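Local coordinates for D-alanyl-d-alanine carboxypeptidase DACD (Escherichia coli, PDB 5FSR), which removes C-terminal D-alanyl residues from sugar-peptide precursors of the cell wall, acting as a serine-type DD-carboxypeptidase of the penicillin-binding protein class, at residues S39-D44 and D184-S189; K67-Y72 and L160-T165; N219-D224 and F242-S247. All blocks are in the same frame, centred on the assembly; numbering follows the deposited sequence.

All three contacts are buried and apolar, with no hydrogen bond crossing any of them, yet each serves a different layer of the fold. Interaction 1 sets helix 182-193 against strand 39-44 of the central antiparallel sheet. Interaction 2 lies farther from the sheet, where helix 66-79, the bearer of Lys67, meets the loop after helix 146-159; Asp184 ties it to interaction 1. Interaction 3 uses strand 242-250 of the same sheet, but from the opposite face. Ile245, pointing the other way from that strand, touches Leu185, Ser189 and Leu68, so the three contacts form one continuous packing through the domain.

Interaction 1 of 3, residues S39-D44 and D184-S189; sequences SWVLMD and DLAVLS
Met43 and Val41 of strand 39-44 converge on the methyl group of Ala186, and illustrate how a helix carrying a small residue can lie close to a sheet. The two strand residues alternate with Leu42, which points to the other face, so both turn toward helix 182-193. The axes of these two short segments approach to 8.9 Å and diverge by 32°, the strand and helix heading in broadly the same direction.

In Met43, CB lies beside the side chain two residues back in the same strand, 4.1 Å from Val41 CG1. CG stands anti to the backbone N (chi1 177°), and the next torsion is also extended, which carries the chain away from the strand to SD, 4.0 Å from Ala186 O. A bend at the last torsion (chi3 -74°) then turns the terminal methyl back along the helix, toward its N-terminal end. There CE rests 3.6 Å from Ala186 CB and 4.0 Å from Val187 CG2, the methionine and valine side chains crossing obliquely. From Val41 it is CG1, the branch anti to the backbone N, that reaches Ala186 CB at 3.5 Å.

Ala186 receives two methyl groups on its single side-chain carbon and also packs on Val258 of the adjoining strand 253-262, to which Val41 is hydrogen-bonded through the backbone. Ala182, one turn earlier in the helix, continues the contact along Val41. Because the meeting groups are methyls, position is set by shape rather than by directed bonds: this is van der Waals packing of a helix on the central sheet of the DD-peptidase domain.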
loop_
_atom_site.group_PDB
_atom_site.type_symbol
_atom_site.label_atom_id
_atom_site.label_comp_id
_atom_site.label_asym_id
_atom_site.label_seq_id
_atom_site.Cartn_x
_atom_site.Cartn_y
_atom_site.Cartn_z
ATOM N N SER A 39 3.229 12.351 -10.324
ATOM C CA SER A 39 2.055 11.498 -10.306
ATOM C C SER A 39 1.497 11.392 -8.911
ATOM O O SER A 39 2.236 11.585 -7.937
ATOM C CB SER A 39 2.423 10.107 -10.782
ATOM O OG SER A 39 2.917 10.192 -12.098
ATOM N N TRP A 40 0.186 11.118 -8.814
ATOM C CA TRP A 40 -0.483 10.935 -7.510
ATOM C C TRP A 40 -1.828 10.193 -7.576
ATOM O O TRP A 40 -2.525 10.206 -8.588
ATOM C CB TRP A 40 -0.615 12.246 -6.741
ATOM C CG TRP A 40 -1.536 13.275 -7.381
ATOM C CD1 TRP A 40 -2.820 13.544 -7.022
ATOM C CD2 TRP A 40 -1.235 14.152 -8.487
ATOM N NE1 TRP A 40 -3.333 14.537 -7.821
ATOM C CE2 TRP A 40 -2.386 14.927 -8.726
ATOM C CE3 TRP A 40 -0.103 14.355 -9.296
ATOM C CZ2 TRP A 40 -2.443 15.897 -9.734
ATOM C CZ3 TRP A 40 -0.154 15.328 -10.312
ATOM C CH2 TRP A 40 -1.322 16.085 -10.520
ATOM N N VAL A 41 -2.137 9.525 -6.472
ATOM C CA VAL A 41 -3.362 8.801 -6.261
ATOM C C VAL A 41 -3.734 8.970 -4.771
ATOM O O VAL A 41 -2.896 8.741 -3.894
ATOM C CB VAL A 41 -3.168 7.314 -6.620
ATOM C CG1 VAL A 41 -4.361 6.463 -6.167
ATOM C CG2 VAL A 41 -2.972 7.171 -8.114
ATOM N N LEU A 42 -4.955 9.409 -4.501
ATOM C CA LEU A 42 -5.538 9.340 -3.158
ATOM C C LEU A 42 -6.692 8.367 -3.267
ATOM O O LEU A 42 -7.598 8.584 -4.049
ATOM C CB LEU A 42 -6.030 10.703 -2.707
ATOM C CG LEU A 42 -6.775 10.802 -1.360
ATOM C CD1 LEU A 42 -5.946 10.409 -0.136
ATOM C CD2 LEU A 42 -7.301 12.217 -1.220
ATOM N N MET A 43 -6.633 7.270 -2.521
ATOM C CA MET A 43 -7.563 6.174 -2.680
ATOM C C MET A 43 -8.249 5.861 -1.359
ATOM O O MET A 43 -7.645 5.964 -0.307
ATOM C CB MET A 43 -6.824 4.944 -3.207
ATOM C CG MET A 43 -7.678 3.689 -3.347
ATOM S SD MET A 43 -6.777 2.222 -3.841
ATOM C CE MET A 43 -6.444 2.534 -5.570
ATOM N N ASP A 44 -9.507 5.444 -1.436
ATOM C CA ASP A 44 -10.227 4.953 -0.264
ATOM C C ASP A 44 -9.985 3.462 -0.024
ATOM O O ASP A 44 -9.946 2.658 -0.960
ATOM C CB ASP A 44 -11.734 5.221 -0.426
ATOM C CG ASP A 44 -12.536 4.648 0.689
ATOM O OD1 ASP A 44 -12.401 5.200 1.805
ATOM O OD2 ASP A 44 -13.256 3.639 0.444
ATOM N N ASP A 184 -0.932 1.535 -9.592
ATOM C CA ASP A 184 -0.544 0.154 -9.186
ATOM C C ASP A 184 -0.047 0.033 -7.746
ATOM O O ASP A 184 -0.348 -0.925 -7.095
ATOM C CB ASP A 184 0.487 -0.460 -10.141
ATOM C CG ASP A 184 -0.111 -0.833 -11.472
ATOM O OD1 ASP A 184 -1.252 -0.373 -11.743
ATOM O OD2 ASP A 184 0.548 -1.562 -12.266
ATOM N N LEU A 185 0.653 1.039 -7.244
ATOM C CA LEU A 185 1.223 1.008 -5.879
ATOM C C LEU A 185 0.135 1.329 -4.852
ATOM O O LEU A 185 0.170 0.826 -3.705
ATOM C CB LEU A 185 2.415 1.992 -5.752
ATOM C CG LEU A 185 3.675 1.674 -6.564
ATOM C CD1 LEU A 185 4.699 2.817 -6.568
ATOM C CD2 LEU A 185 4.337 0.421 -6.019
ATOM N N ALA A 186 -0.792 2.198 -5.231
ATOM C CA ALA A 186 -2.041 2.364 -4.456
ATOM C C ALA A 186 -2.794 1.040 -4.298
ATOM O O ALA A 186 -3.181 0.665 -3.181
ATOM C CB ALA A 186 -2.931 3.400 -5.106
ATOM N N VAL A 187 -2.942 0.312 -5.401
ATOM C CA VAL A 187 -3.620 -0.982 -5.376
ATOM C C VAL A 187 -2.850 -2.037 -4.557
ATOM O O VAL A 187 -3.460 -2.824 -3.785
ATOM C CB VAL A 187 -3.928 -1.498 -6.801
ATOM C CG1 VAL A 187 -4.587 -2.895 -6.785
ATOM C CG2 VAL A 187 -4.836 -0.519 -7.515
ATOM N N LEU A 188 -1.521 -2.017 -4.677
ATOM C CA LEU A 188 -0.694 -2.973 -3.971
ATOM C C LEU A 188 -0.755 -2.600 -2.517
ATOM O O LEU A 188 -0.798 -3.497 -1.651
ATOM C CB LEU A 188 0.760 -3.023 -4.483
ATOM C CG LEU A 188 1.717 -3.912 -3.667
ATOM C CD1 LEU A 188 1.355 -5.378 -3.789
ATOM C CD2 LEU A 188 3.159 -3.653 -4.055
ATOM N N SER A 189 -0.744 -1.307 -2.221
ATOM C CA SER A 189 -0.798 -0.899 -0.804
ATOM C C SER A 189 -2.110 -1.308 -0.146
ATOM O O SER A 189 -2.103 -1.784 0.993
ATOM C CB SER A 189 -0.525 0.594 -0.613
ATOM O OG SER A 189 0.610 0.994 -1.320
#

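Interaction 2 of 3, residues K67-Y72 and L160-T165; sequences KLMTGY and LHLKDT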
loop_
_atom_site.group_PDB
_atom_site.type_symbol
_atom_site.label_atom_id
_atom_site.label_comp_id
_atom_site.label_asym_id
_atom_site.label_seq_id
_atom_site.Cartn_x
_atom_site.Cartn_y
_atom_site.Cartn_z
ATOM N N LYS A 67 10.043 -3.024 -2.421
ATOM C CA LYS A 67 9.949 -3.767 -1.145
ATOM C C LYS A 67 8.587 -3.913 -0.555
ATOM O O LYS A 67 8.434 -4.775 0.325
ATOM C CB LYS A 67 10.857 -3.192 -0.050
ATOM C CG LYS A 67 12.307 -3.551 -0.265
ATOM C CD LYS A 67 13.231 -2.708 0.612
ATOM C CE LYS A 67 14.625 -2.650 0.053
ATOM N NZ LYS A 67 15.183 -1.322 -0.322
ATOM N N LEU A 68 7.610 -3.110 -1.000
ATOM C CA LEU A 68 6.220 -3.367 -0.607
ATOM C C LEU A 68 5.782 -4.694 -1.128
ATOM O O LEU A 68 5.174 -5.461 -0.389
ATOM C CB LEU A 68 5.238 -2.275 -1.092
ATOM C CG LEU A 68 5.532 -0.885 -0.576
ATOM C CD1 LEU A 68 4.609 0.092 -1.296
ATOM C CD2 LEU A 68 5.361 -0.818 0.928
ATOM N N MET A 69 6.074 -4.954 -2.405
ATOM C CA MET A 69 5.769 -6.271 -3.013
ATOM C C MET A 69 6.502 -7.409 -2.335
ATOM O O MET A 69 5.937 -8.486 -2.118
ATOM C CB MET A 69 6.075 -6.285 -4.500
ATOM C CG MET A 69 5.723 -7.593 -5.199
ATOM S SD MET A 69 4.086 -8.152 -4.713
ATOM C CE MET A 69 3.107 -7.611 -6.131
ATOM N N THR A 70 7.749 -7.155 -1.944
ATOM C CA THR A 70 8.596 -8.175 -1.321
ATOM C C THR A 70 7.916 -8.576 -0.015
ATOM O O THR A 70 7.714 -9.774 0.234
ATOM C CB THR A 70 10.041 -7.649 -1.155
ATOM O OG1 THR A 70 10.578 -7.326 -2.457
ATOM C CG2 THR A 70 10.947 -8.626 -0.381
ATOM N N GLY A 71 7.534 -7.594 0.798
ATOM C CA GLY A 71 6.767 -7.896 2.030
ATOM C C GLY A 71 5.443 -8.622 1.773
ATOM O O GLY A 71 4.961 -9.401 2.618
ATOM N N TYR A 72 4.833 -8.328 0.627
ATOM C CA TYR A 72 3.538 -8.884 0.286
ATOM C C TYR A 72 3.694 -10.351 0.013
ATOM O O TYR A 72 2.908 -11.128 0.532
ATOM C CB TYR A 72 2.847 -8.152 -0.896
ATOM C CG TYR A 72 1.405 -8.611 -1.053
ATOM C CD1 TYR A 72 0.439 -8.260 -0.116
ATOM C CD2 TYR A 72 1.014 -9.413 -2.106
ATOM C CE1 TYR A 72 -0.872 -8.697 -0.227
ATOM C CE2 TYR A 72 -0.307 -9.853 -2.231
ATOM C CZ TYR A 72 -1.250 -9.478 -1.284
ATOM O OH TYR A 72 -2.545 -9.927 -1.390
ATOM N N LEU A 160 -3.139 -9.318 -8.884
ATOM C CA LEU A 160 -3.669 -8.083 -8.356
ATOM C C LEU A 160 -3.983 -7.064 -9.462
ATOM O O LEU A 160 -4.464 -5.965 -9.154
ATOM C CB LEU A 160 -2.656 -7.469 -7.370
ATOM C CG LEU A 160 -2.328 -8.201 -6.050
ATOM C CD1 LEU A 160 -1.430 -7.341 -5.168
ATOM C CD2 LEU A 160 -3.584 -8.622 -5.296
ATOM N N HIS A 161 -3.704 -7.426 -10.729
ATOM C CA HIS A 161 -3.917 -6.593 -11.906
ATOM C C HIS A 161 -3.074 -5.326 -11.886
ATOM O O HIS A 161 -3.567 -4.236 -12.163
ATOM C CB HIS A 161 -5.404 -6.288 -12.075
ATOM C CG HIS A 161 -6.281 -7.487 -11.905
ATOM N ND1 HIS A 161 -6.470 -8.414 -12.907
ATOM C CD2 HIS A 161 -7.009 -7.917 -10.843
ATOM C CE1 HIS A 161 -7.291 -9.356 -12.476
ATOM N NE2 HIS A 161 -7.625 -9.083 -11.224
ATOM N N LEU A 162 -1.789 -5.483 -11.559
ATOM C CA LEU A 162 -0.831 -4.377 -11.619
ATOM C C LEU A 162 -0.256 -4.342 -13.058
ATOM O O LEU A 162 0.872 -4.798 -13.355
ATOM C CB LEU A 162 0.218 -4.497 -10.510
ATOM C CG LEU A 162 -0.244 -4.702 -9.052
ATOM C CD1 LEU A 162 0.938 -4.672 -8.091
ATOM C CD2 LEU A 162 -1.282 -3.675 -8.599
ATOM N N LYS A 163 -1.070 -3.760 -13.954
ATOM C CA LYS A 163 -0.854 -3.821 -15.402
ATOM C C LYS A 163 0.352 -3.015 -15.875
ATOM O O LYS A 163 0.866 -3.272 -16.949
ATOM C CB LYS A 163 -2.106 -3.340 -16.153
ATOM C CG LYS A 163 -3.361 -4.161 -15.873
ATOM C CD LYS A 163 -3.401 -5.452 -16.669
ATOM C CE LYS A 163 -4.117 -5.240 -17.999
ATOM N NZ LYS A 163 -3.738 -6.333 -18.932
ATOM N N ASP A 164 0.794 -2.059 -15.068
ATOM C CA ASP A 164 1.940 -1.217 -15.373
ATOM C C ASP A 164 3.199 -1.692 -14.665
ATOM O O ASP A 164 4.190 -0.984 -14.677
ATOM C CB ASP A 164 1.649 0.210 -14.913
ATOM C CG ASP A 164 0.338 0.736 -15.449
ATOM O OD1 ASP A 164 0.247 0.798 -16.674
ATOM O OD2 ASP A 164 -0.591 1.068 -14.652
ATOM N N THR A 165 3.163 -2.875 -14.043
ATOM C CA THR A 165 4.179 -3.272 -13.040
ATOM C C THR A 165 5.011 -4.515 -13.455
ATOM O O THR A 165 4.495 -5.531 -13.916
ATOM C CB THR A 165 3.511 -3.515 -11.685
ATOM O OG1 THR A 165 2.771 -2.351 -11.325
ATOM C CG2 THR A 165 4.531 -3.787 -10.583
#
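Met69 and Leu162 touch tip to tip, a methyl-to-methyl contact, one of two that bridge backbones that stay far apart: the nearest pair of CA atoms, in Met69 and Thr165, is separated by 10.6 Å. One partner belongs to the helix that follows the nucleophile in the penicillin-binding fold. The Ser-X-X-Lys motif runs into its start: Ser64 stands just before the helix and Lys67 in its first turn, the probable acyl-ester serine and proton acceptor by similarity to relatives, and Lys67 NZ hydrogen-bonds Ser130 OG. Met69 lies just beyond, on a side of the helix turned to the protein interior.

Its chain sets out anti to the backbone N, then bends twice (chi2 46°, chi3 100°), and this brings CE to 4.1 Å from Leu162 CD1. Met153 and Tyr156 of helix 146-159, together with Leu188 of helix 182-193, also pack on the methionine.

The opposing segment has no regular helix or strand and is built of turns. Helix 146-159 ends in a Schellman motif at His161; Leu162 then centres an inverse gamma turn and opens a type I beta turn to Thr165. Asp184 OD2 accepts a hydrogen bond from Asp164 N and is also hydrogen-bonded to Thr165 OG1, securing the turn against helix 182-193. One helical turn after Met69 comes the second contact: the Tyr72 and Leu160 side chains meet at a slant, with Leu160 CD1 4.0 Å from Tyr72 CE2.

Interaction 3 of 3, residues N219-D224 and F242-S247; sequences NGLLWD and FNLIAS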
loop_
_atom_site.group_PDB
_atom_site.type_symbol
_atom_site.label_atom_id
_atom_site.label_comp_id
_atom_site.label_asym_id
_atom_site.label_seq_id
_atom_site.Cartn_x
_atom_site.Cartn_y
_atom_site.Cartn_z
ATOM N N ASN A 219 10.022 6.373 7.476
ATOM C CA ASN A 219 8.778 7.085 7.198
ATOM C C ASN A 219 8.516 8.149 8.247
ATOM O O ASN A 219 7.940 7.860 9.303
ATOM C CB ASN A 219 7.590 6.108 7.118
ATOM C CG ASN A 219 6.271 6.800 6.739
ATOM O OD1 ASN A 219 6.273 7.874 6.112
ATOM N ND2 ASN A 219 5.141 6.189 7.122
ATOM N N GLY A 220 8.904 9.383 7.928
ATOM C CA GLY A 220 8.696 10.521 8.809
ATOM C C GLY A 220 7.265 10.776 9.243
ATOM O O GLY A 220 7.033 11.226 10.357
ATOM N N LEU A 221 6.298 10.497 8.374
ATOM C CA LEU A 221 4.903 10.782 8.687
ATOM C C LEU A 221 4.340 10.027 9.906
ATOM O O LEU A 221 3.350 10.481 10.498
ATOM C CB LEU A 221 4.004 10.568 7.454
ATOM C CG LEU A 221 4.128 11.611 6.330
ATOM C CD1 LEU A 221 3.358 11.152 5.103
ATOM C CD2 LEU A 221 3.636 12.998 6.751
ATOM N N LEU A 222 4.958 8.912 10.287
ATOM C CA LEU A 222 4.591 8.178 11.520
ATOM C C LEU A 222 4.554 9.028 12.809
ATOM O O LEU A 222 3.772 8.709 13.711
ATOM C CB LEU A 222 5.553 6.983 11.748
ATOM C CG LEU A 222 5.468 5.763 10.826
ATOM C CD1 LEU A 222 6.465 4.692 11.255
ATOM C CD2 LEU A 222 4.054 5.183 10.785
ATOM N N TRP A 223 5.419 10.055 12.895
ATOM C CA TRP A 223 5.519 10.954 14.057
ATOM C C TRP A 223 4.700 12.238 13.893
ATOM O O TRP A 223 4.909 13.179 14.638
ATOM C CB TRP A 223 6.993 11.377 14.322
ATOM C CG TRP A 223 7.862 10.322 14.889
ATOM C CD1 TRP A 223 8.002 10.003 16.211
ATOM C CD2 TRP A 223 8.742 9.453 14.165
ATOM N NE1 TRP A 223 8.892 8.962 16.349
ATOM C CE2 TRP A 223 9.369 8.608 15.114
ATOM C CE3 TRP A 223 9.058 9.298 12.803
ATOM C CZ2 TRP A 223 10.291 7.611 14.750
ATOM C CZ3 TRP A 223 9.979 8.292 12.437
ATOM C CH2 TRP A 223 10.584 7.464 13.418
ATOM N N ASP A 224 3.781 12.277 12.932
ATOM C CA ASP A 224 2.945 13.456 12.712
ATOM C C ASP A 224 1.969 13.573 13.861
ATOM O O ASP A 224 1.284 12.617 14.193
ATOM C CB ASP A 224 2.197 13.344 11.389
ATOM C CG ASP A 224 1.500 14.636 10.985
ATOM O OD1 ASP A 224 1.535 15.637 11.727
ATOM O OD2 ASP A 224 0.872 14.650 9.908
ATOM N N PHE A 242 11.197 12.216 -5.844
ATOM C CA PHE A 242 10.972 11.682 -4.531
ATOM C C PHE A 242 9.536 11.136 -4.448
ATOM O O PHE A 242 8.596 11.707 -4.994
ATOM C CB PHE A 242 11.231 12.779 -3.486
ATOM C CG PHE A 242 12.669 13.289 -3.462
ATOM C CD1 PHE A 242 13.104 14.247 -4.370
ATOM C CD2 PHE A 242 13.597 12.807 -2.527
ATOM C CE1 PHE A 242 14.414 14.714 -4.352
ATOM C CE2 PHE A 242 14.909 13.270 -2.514
ATOM C CZ PHE A 242 15.322 14.216 -3.425
ATOM N N ASN A 243 9.390 10.008 -3.765
ATOM C CA ASN A 243 8.191 9.212 -3.784
ATOM C C ASN A 243 7.736 8.900 -2.361
ATOM O O ASN A 243 8.518 8.978 -1.428
ATOM C CB ASN A 243 8.414 7.912 -4.577
ATOM C CG ASN A 243 9.072 8.145 -5.927
ATOM O OD1 ASN A 243 8.790 9.116 -6.613
ATOM N ND2 ASN A 243 9.974 7.237 -6.309
ATOM N N LEU A 244 6.455 8.537 -2.217
ATOM C CA LEU A 244 5.865 8.253 -0.904
ATOM C C LEU A 244 4.587 7.403 -1.002
ATOM O O LEU A 244 3.888 7.437 -2.003
ATOM C CB LEU A 244 5.569 9.563 -0.200
ATOM C CG LEU A 244 4.995 9.475 1.220
ATOM C CD1 LEU A 244 5.394 10.671 2.051
ATOM C CD2 LEU A 244 3.489 9.361 1.182
ATOM N N ILE A 245 4.353 6.589 0.040
ATOM C CA ILE A 245 3.114 5.846 0.244
ATOM C C ILE A 245 2.759 5.985 1.732
ATOM O O ILE A 245 3.389 5.359 2.578
ATOM C CB ILE A 245 3.222 4.389 -0.224
ATOM C CG1 ILE A 245 3.676 4.381 -1.688
ATOM C CG2 ILE A 245 1.886 3.645 -0.095
ATOM C CD1 ILE A 245 3.468 3.114 -2.453
ATOM N N ALA A 246 1.773 6.864 2.024
ATOM C CA ALA A 246 1.191 7.004 3.337
ATOM C C ALA A 246 -0.257 6.478 3.389
ATOM O O ALA A 246 -0.955 6.335 2.370
ATOM C CB ALA A 246 1.262 8.449 3.782
ATOM N N SER A 247 -0.706 6.161 4.588
ATOM C CA SER A 247 -2.067 5.715 4.802
ATOM C C SER A 247 -2.462 6.169 6.204
ATOM O O SER A 247 -1.664 6.074 7.131
ATOM C CB SER A 247 -2.194 4.206 4.615
ATOM O OG SER A 247 -3.439 3.727 5.068
#
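Leu221 and Leu244 cross at about a right angle, so that one methyl of the first meets one methyl of the second instead of the two chains lying alongside. The focus is Leu221 CD1, which stands 3.7 Å from Leu244 CD1 and the same distance from Ala246 CB. Those two strand carbons are themselves 5.0 Å apart, and the leucine methyl sits between them like a ball resting on two others. Different first torsions bring the leucines together: in Leu221, CG lies beside the backbone N (chi1 -72°), whereas in Leu244 it is anti to it (chi1 -178°).

Leu221 rides on a short 3-10 segment, residues 220-222, where its backbone N makes a weak hydrogen bond to Asn219 OD1. Val229 of the next strand and Glu269 and Arg273 of helix 265-282 pack on the same leucine, and Arg273 also forms a salt bridge with Asp224.

Leu244 and Ala246 point to one face of the sheet and Ile245 to the other, toward helix 182-193. Helices on both faces of a five-stranded antiparallel sheet are the hallmark of the penicillin-binding protein and serine beta-lactamase fold; here strand 242-250 pairs with the strand holding Lys233, a probable substrate-binding residue.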